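Long-range contacts in TssK (PDB 5Y0E), which probably serves as a structural baseplate component of the bacterial type VI secretion system, assembling as a trimer: residues A[40-44]-A[289-293]; A[190-194]-A[254-259]. One frame throughout, in Å; residues are numbered along the deposited sequence.

Contact 1 (A[40-44]-A[289-293]); sequences GCFWG and YDHDN
Two loops, one leading from helix 17-37 into strand 44-50 and one leading into helix 294-309, are clasped by His291. The first ends at Gly44, where the strand starts, the second at Asn293, whose OD1 caps Leu296 N. The closest CA atoms, of Cys41 and His291, are 6.6 Å apart. Residues 290-293 form a type I turn closed by Asn293 N to Asp290 O (3.1 Å); within it Asp290 OD1 accepts from Asp292 N (3.0 Å), an Asx turn. Histidine suits 291 because two ring nitrogens bridge the gap: His291 NE2 donates to Trp43 O (2.8 Å), and His291 ND1 shares a hydrogen bond with Tyr289 OH (2.6 Å). Left-handed Cys41 points CB at the imidazole face, 3.8 Å from its centroid (CH-pi), and Cys41 SG meets Tyr289 CE2 (3.8 Å). Trp43 supplies a ring face to the His291 edge (centroids 4.9 Å apart, planes at 88°) and a donor, NE1, for the carboxylate Asp292 OD1 (3.3 Å). Gly44 phi/psi (144/-170) disfavours a CB, which would also crowd His291 NE2. An edge-to-face His-Trp pair and the histidine bond to Trp43 O thus tie the loop before strand 44-50 to that before helix 294-309.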
loop_
_atom_site.group_PDB
_atom_site.type_symbol
_atom_site.label_atom_id
_atom_site.label_comp_id
_atom_site.label_asym_id
_atom_site.label_seq_id
_atom_site.Cartn_x
_atom_site.Cartn_y
_atom_site.Cartn_z
ATOM N N GLY A 40 -13.837 0.398 7.642
ATOM C CA GLY A 40 -14.702 -0.203 6.659
ATOM C C GLY A 40 -14.349 -1.665 6.464
ATOM O O GLY A 40 -13.214 -2.093 6.682
ATOM N N CYS A 41 -15.343 -2.437 6.051
ATOM C CA CYS A 41 -15.161 -3.862 5.779
ATOM C C CYS A 41 -14.649 -4.571 7.021
ATOM O O CYS A 41 -13.689 -5.336 6.971
ATOM C CB CYS A 41 -14.224 -4.091 4.590
ATOM S SG CYS A 41 -14.689 -3.236 3.088
ATOM N N PHE A 42 -15.316 -4.307 8.140
ATOM C CA PHE A 42 -14.870 -4.728 9.460
ATOM C C PHE A 42 -15.231 -6.165 9.802
ATOM O O PHE A 42 -14.710 -6.687 10.786
ATOM C CB PHE A 42 -15.457 -3.805 10.512
ATOM C CG PHE A 42 -16.948 -3.729 10.480
ATOM C CD1 PHE A 42 -17.717 -4.700 11.071
ATOM C CD2 PHE A 42 -17.581 -2.681 9.871
ATOM C CE1 PHE A 42 -19.066 -4.635 11.041
ATOM C CE2 PHE A 42 -18.946 -2.621 9.846
ATOM C CZ PHE A 42 -19.682 -3.594 10.432
ATOM N N TRP A 43 -16.105 -6.800 9.030
ATOM C CA TRP A 43 -16.540 -8.164 9.260
ATOM C C TRP A 43 -15.725 -9.128 8.419
ATOM O O TRP A 43 -15.185 -8.758 7.384
ATOM C CB TRP A 43 -18.014 -8.315 8.920
ATOM C CG TRP A 43 -18.291 -8.059 7.493
ATOM C CD1 TRP A 43 -18.413 -8.983 6.503
ATOM C CD2 TRP A 43 -18.454 -6.788 6.874
ATOM N NE1 TRP A 43 -18.655 -8.366 5.314
ATOM C CE2 TRP A 43 -18.695 -7.019 5.514
ATOM C CE3 TRP A 43 -18.430 -5.474 7.342
ATOM C CZ2 TRP A 43 -18.912 -5.989 4.615
ATOM C CZ3 TRP A 43 -18.638 -4.458 6.462
ATOM C CH2 TRP A 43 -18.877 -4.714 5.106
ATOM N N GLY A 44 -15.634 -10.357 8.872
ATOM C CA GLY A 44 -15.022 -11.413 8.104
ATOM C C GLY A 44 -14.274 -12.338 9.017
ATOM O O GLY A 44 -14.364 -12.233 10.231
ATOM N N TYR A 289 -13.786 -3.485 -5.702
ATOM C CA TYR A 289 -13.624 -4.272 -4.485
ATOM C C TYR A 289 -14.974 -4.695 -3.934
ATOM O O TYR A 289 -15.878 -3.880 -3.774
ATOM C CB TYR A 289 -12.872 -3.482 -3.421
ATOM C CG TYR A 289 -12.640 -4.296 -2.191
ATOM C CD1 TYR A 289 -11.678 -5.291 -2.180
ATOM C CD2 TYR A 289 -13.388 -4.091 -1.044
ATOM C CE1 TYR A 289 -11.469 -6.047 -1.077
ATOM C CE2 TYR A 289 -13.181 -4.850 0.052
ATOM C CZ TYR A 289 -12.215 -5.820 0.037
ATOM O OH TYR A 289 -12.001 -6.588 1.132
ATOM N N ASP A 290 -15.101 -5.974 -3.644
ATOM C CA ASP A 290 -16.305 -6.523 -3.043
ATOM C C ASP A 290 -15.836 -7.414 -1.912
ATOM O O ASP A 290 -15.284 -8.493 -2.154
ATOM C CB ASP A 290 -17.150 -7.298 -4.059
ATOM C CG ASP A 290 -18.489 -7.740 -3.507
ATOM O OD1 ASP A 290 -18.667 -7.812 -2.294
ATOM O OD2 ASP A 290 -19.384 -8.048 -4.294
ATOM N N HIS A 291 -16.054 -6.962 -0.680
ATOM C CA HIS A 291 -15.549 -7.716 0.456
ATOM C C HIS A 291 -16.160 -9.109 0.518
ATOM O O HIS A 291 -15.507 -10.052 0.959
ATOM C CB HIS A 291 -15.809 -6.944 1.752
ATOM C CG HIS A 291 -15.028 -7.451 2.923
ATOM N ND1 HIS A 291 -13.655 -7.459 2.953
ATOM C CD2 HIS A 291 -15.432 -7.987 4.096
ATOM C CE1 HIS A 291 -13.246 -7.975 4.093
ATOM N NE2 HIS A 291 -14.304 -8.302 4.805
ATOM N N ASP A 292 -17.395 -9.269 0.062
ATOM C CA ASP A 292 -18.076 -10.549 0.154
ATOM C C ASP A 292 -18.032 -11.340 -1.146
ATOM O O ASP A 292 -18.797 -12.284 -1.305
ATOM C CB ASP A 292 -19.517 -10.351 0.619
ATOM C CG ASP A 292 -19.599 -9.810 2.039
ATOM O OD1 ASP A 292 -19.293 -10.562 2.978
ATOM O OD2 ASP A 292 -19.964 -8.633 2.224
ATOM N N ASN A 293 -17.142 -10.990 -2.070
ATOM C CA ASN A 293 -16.886 -11.829 -3.228
ATOM C C ASN A 293 -15.467 -11.614 -3.731
ATOM O O ASN A 293 -15.253 -11.108 -4.835
ATOM C CB ASN A 293 -17.898 -11.544 -4.332
ATOM C CG ASN A 293 -17.913 -12.621 -5.407
ATOM O OD1 ASN A 293 -16.975 -13.405 -5.563
ATOM N ND2 ASN A 293 -18.991 -12.663 -6.145
#

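Contact 2 (A[190-194]-A[254-259]); sequences MLNCQ and LDHLHP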
loop_
_atom_site.group_PDB
_atom_site.type_symbol
_atom_site.label_atom_id
_atom_site.label_comp_id
_atom_site.label_asym_id
_atom_site.label_seq_id
_atom_site.Cartn_x
_atom_site.Cartn_y
_atom_site.Cartn_z
ATOM N N MET A 190 -12.617 -12.004 4.377
ATOM C CA MET A 190 -11.411 -12.242 5.146
ATOM C C MET A 190 -10.933 -10.948 5.767
ATOM O O MET A 190 -10.939 -9.905 5.119
ATOM C CB MET A 190 -10.304 -12.812 4.284
ATOM C CG MET A 190 -10.530 -14.230 3.828
ATOM S SD MET A 190 -10.912 -15.339 5.152
ATOM C CE MET A 190 -9.321 -15.470 5.900
ATOM N N LEU A 191 -10.534 -11.010 7.029
ATOM C CA LEU A 191 -9.919 -9.847 7.644
ATOM C C LEU A 191 -8.412 -9.865 7.546
ATOM O O LEU A 191 -7.796 -8.816 7.657
ATOM C CB LEU A 191 -10.333 -9.718 9.110
ATOM C CG LEU A 191 -11.771 -9.246 9.202
ATOM C CD1 LEU A 191 -12.229 -9.159 10.616
ATOM C CD2 LEU A 191 -11.945 -7.930 8.511
ATOM N N ASN A 192 -7.805 -11.013 7.312
ATOM C CA ASN A 192 -6.377 -11.082 7.089
ATOM C C ASN A 192 -6.117 -11.934 5.861
ATOM O O ASN A 192 -6.511 -13.096 5.817
ATOM C CB ASN A 192 -5.681 -11.659 8.308
ATOM C CG ASN A 192 -4.190 -11.659 8.173
ATOM O OD1 ASN A 192 -3.641 -11.008 7.322
ATOM N ND2 ASN A 192 -3.533 -12.411 9.011
ATOM N N CYS A 193 -5.428 -11.366 4.884
ATOM C CA CYS A 193 -5.044 -12.137 3.719
ATOM C C CYS A 193 -4.328 -13.412 4.105
ATOM O O CYS A 193 -4.452 -14.427 3.419
ATOM C CB CYS A 193 -4.157 -11.300 2.794
ATOM S SG CYS A 193 -5.018 -10.024 1.880
ATOM N N GLN A 194 -3.592 -13.397 5.198
ATOM C CA GLN A 194 -2.844 -14.586 5.554
ATOM C C GLN A 194 -3.709 -15.682 6.146
ATOM O O GLN A 194 -3.211 -16.782 6.356
ATOM C CB GLN A 194 -1.728 -14.210 6.508
ATOM C CG GLN A 194 -0.743 -13.238 5.901
ATOM C CD GLN A 194 0.194 -13.897 4.912
ATOM O OE1 GLN A 194 0.722 -14.963 5.176
ATOM N NE2 GLN A 194 0.411 -13.257 3.775
ATOM N N LEU A 254 4.071 -9.346 5.575
ATOM C CA LEU A 254 3.203 -8.891 6.644
ATOM C C LEU A 254 2.478 -10.062 7.275
ATOM O O LEU A 254 1.979 -10.948 6.586
ATOM C CB LEU A 254 2.189 -7.894 6.117
ATOM C CG LEU A 254 2.584 -6.437 5.988
ATOM C CD1 LEU A 254 1.443 -5.650 5.421
ATOM C CD2 LEU A 254 2.927 -5.911 7.323
ATOM N N ASP A 255 2.450 -10.086 8.598
ATOM C CA ASP A 255 1.662 -11.082 9.306
ATOM C C ASP A 255 0.181 -10.787 9.247
ATOM O O ASP A 255 -0.627 -11.694 9.418
ATOM C CB ASP A 255 2.081 -11.157 10.769
ATOM C CG ASP A 255 3.303 -11.958 10.959
ATOM O OD1 ASP A 255 3.704 -12.642 10.013
ATOM O OD2 ASP A 255 3.854 -11.930 12.058
ATOM N N HIS A 256 -0.187 -9.539 9.043
ATOM C CA HIS A 256 -1.579 -9.157 9.034
ATOM C C HIS A 256 -1.799 -8.095 7.970
ATOM O O HIS A 256 -1.125 -7.063 7.975
ATOM C CB HIS A 256 -1.989 -8.660 10.405
ATOM C CG HIS A 256 -3.412 -8.243 10.487
ATOM N ND1 HIS A 256 -3.865 -7.054 9.966
ATOM C CD2 HIS A 256 -4.488 -8.855 11.022
ATOM C CE1 HIS A 256 -5.160 -6.945 10.185
ATOM N NE2 HIS A 256 -5.559 -8.021 10.834
ATOM N N LEU A 257 -2.728 -8.356 7.055
ATOM C CA LEU A 257 -2.996 -7.444 5.948
ATOM C C LEU A 257 -4.431 -7.618 5.483
ATOM O O LEU A 257 -4.805 -8.704 5.043
ATOM C CB LEU A 257 -2.017 -7.697 4.813
ATOM C CG LEU A 257 -2.292 -7.002 3.492
ATOM C CD1 LEU A 257 -1.956 -5.537 3.618
ATOM C CD2 LEU A 257 -1.479 -7.624 2.404
ATOM N N HIS A 258 -5.221 -6.561 5.592
ATOM C CA HIS A 258 -6.603 -6.599 5.149
ATOM C C HIS A 258 -6.684 -6.606 3.617
ATOM O O HIS A 258 -5.957 -5.865 2.949
ATOM C CB HIS A 258 -7.363 -5.401 5.720
ATOM C CG HIS A 258 -8.846 -5.426 5.490
ATOM N ND1 HIS A 258 -9.412 -5.493 4.239
ATOM C CD2 HIS A 258 -9.878 -5.335 6.357
ATOM C CE1 HIS A 258 -10.724 -5.458 4.343
ATOM N NE2 HIS A 258 -11.033 -5.370 5.619
ATOM N N PRO A 259 -7.565 -7.432 3.047
ATOM C CA PRO A 259 -7.686 -7.541 1.582
ATOM C C PRO A 259 -7.990 -6.249 0.861
ATOM O O PRO A 259 -7.537 -6.063 -0.265
ATOM C CB PRO A 259 -8.851 -8.522 1.413
ATOM C CG PRO A 259 -8.834 -9.324 2.639
ATOM C CD PRO A 259 -8.316 -8.484 3.742
#
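Cys193 and Pro259 form the apolar centre. Cys193 SG lies 4.0 Å from Pro259 CG and 4.3 Å from Leu257 CD2, so a small thiol sits between a compact ring and a branched leucine. Met190 CB adds a contact with Pro259 CG at 4.1 Å. Alongside, Leu191 CD2 approaches His258 CD2 to 4.0 Å.

Around these groups the two backbones run close, with Asn192 CA and His258 CA 4.9 Å apart. Cys193 N donates to Leu257 O at 2.7 Å in a nearly straight bond. Further out, Asn192 uses its amide as a substitute peptide group: OD1 accepts from Leu257 N (2.8 Å) and ND2 donates to Asp255 O (3.0 Å). The same OD1 takes Gln194 N at 3.2 Å, closing an Asx turn as the chain enters a 3-10 turn. Asparagine suits this place because one short side chain supplies both donor and acceptor. Beyond it the aliphatic CG of Gln194 packs 3.6 Å from Leu254 O, and the CA-to-CB bond of Asp255 points away from 190-194, at the exposed end of the contact.

His258 is the N-cap of helix 259-273, with ND1 accepting from Glu260 N, and proline suits the helix's first turn because its missing NH is not needed there. Leu199 of helix 197-222 covers Met190, Cys193 and Pro259, whereas Leu46 of strand 44-50 packs against Leu191, Asn192 and His256. The two loops thus lie between that helix and that strand, to which Leu191 is also bonded through the backbone of Phe45.

Overall arrangement
Contacts 1 and 2 lie side by side, their centres 12 Å apart, and contact 2 is nested along the chain within the loop closed by contact 1. They meet directly: Cys41 O lies 3.0 Å from His258 NE2, a probable hydrogen bond, and His291 CE1 packs 3.2 Å from Met190 O. The rings of His258 and His291 also meet, planes about 30° apart. Together the contacts join the region carrying strand 44-50 to helices 197-222, 259-273 and 294-309. The third subunit reaches both, its His38 at Phe42 O and its Ala37 O at His256 NE2, and Tyr289 packs on His250 of the second subunit, so this junction borders the trimer interface.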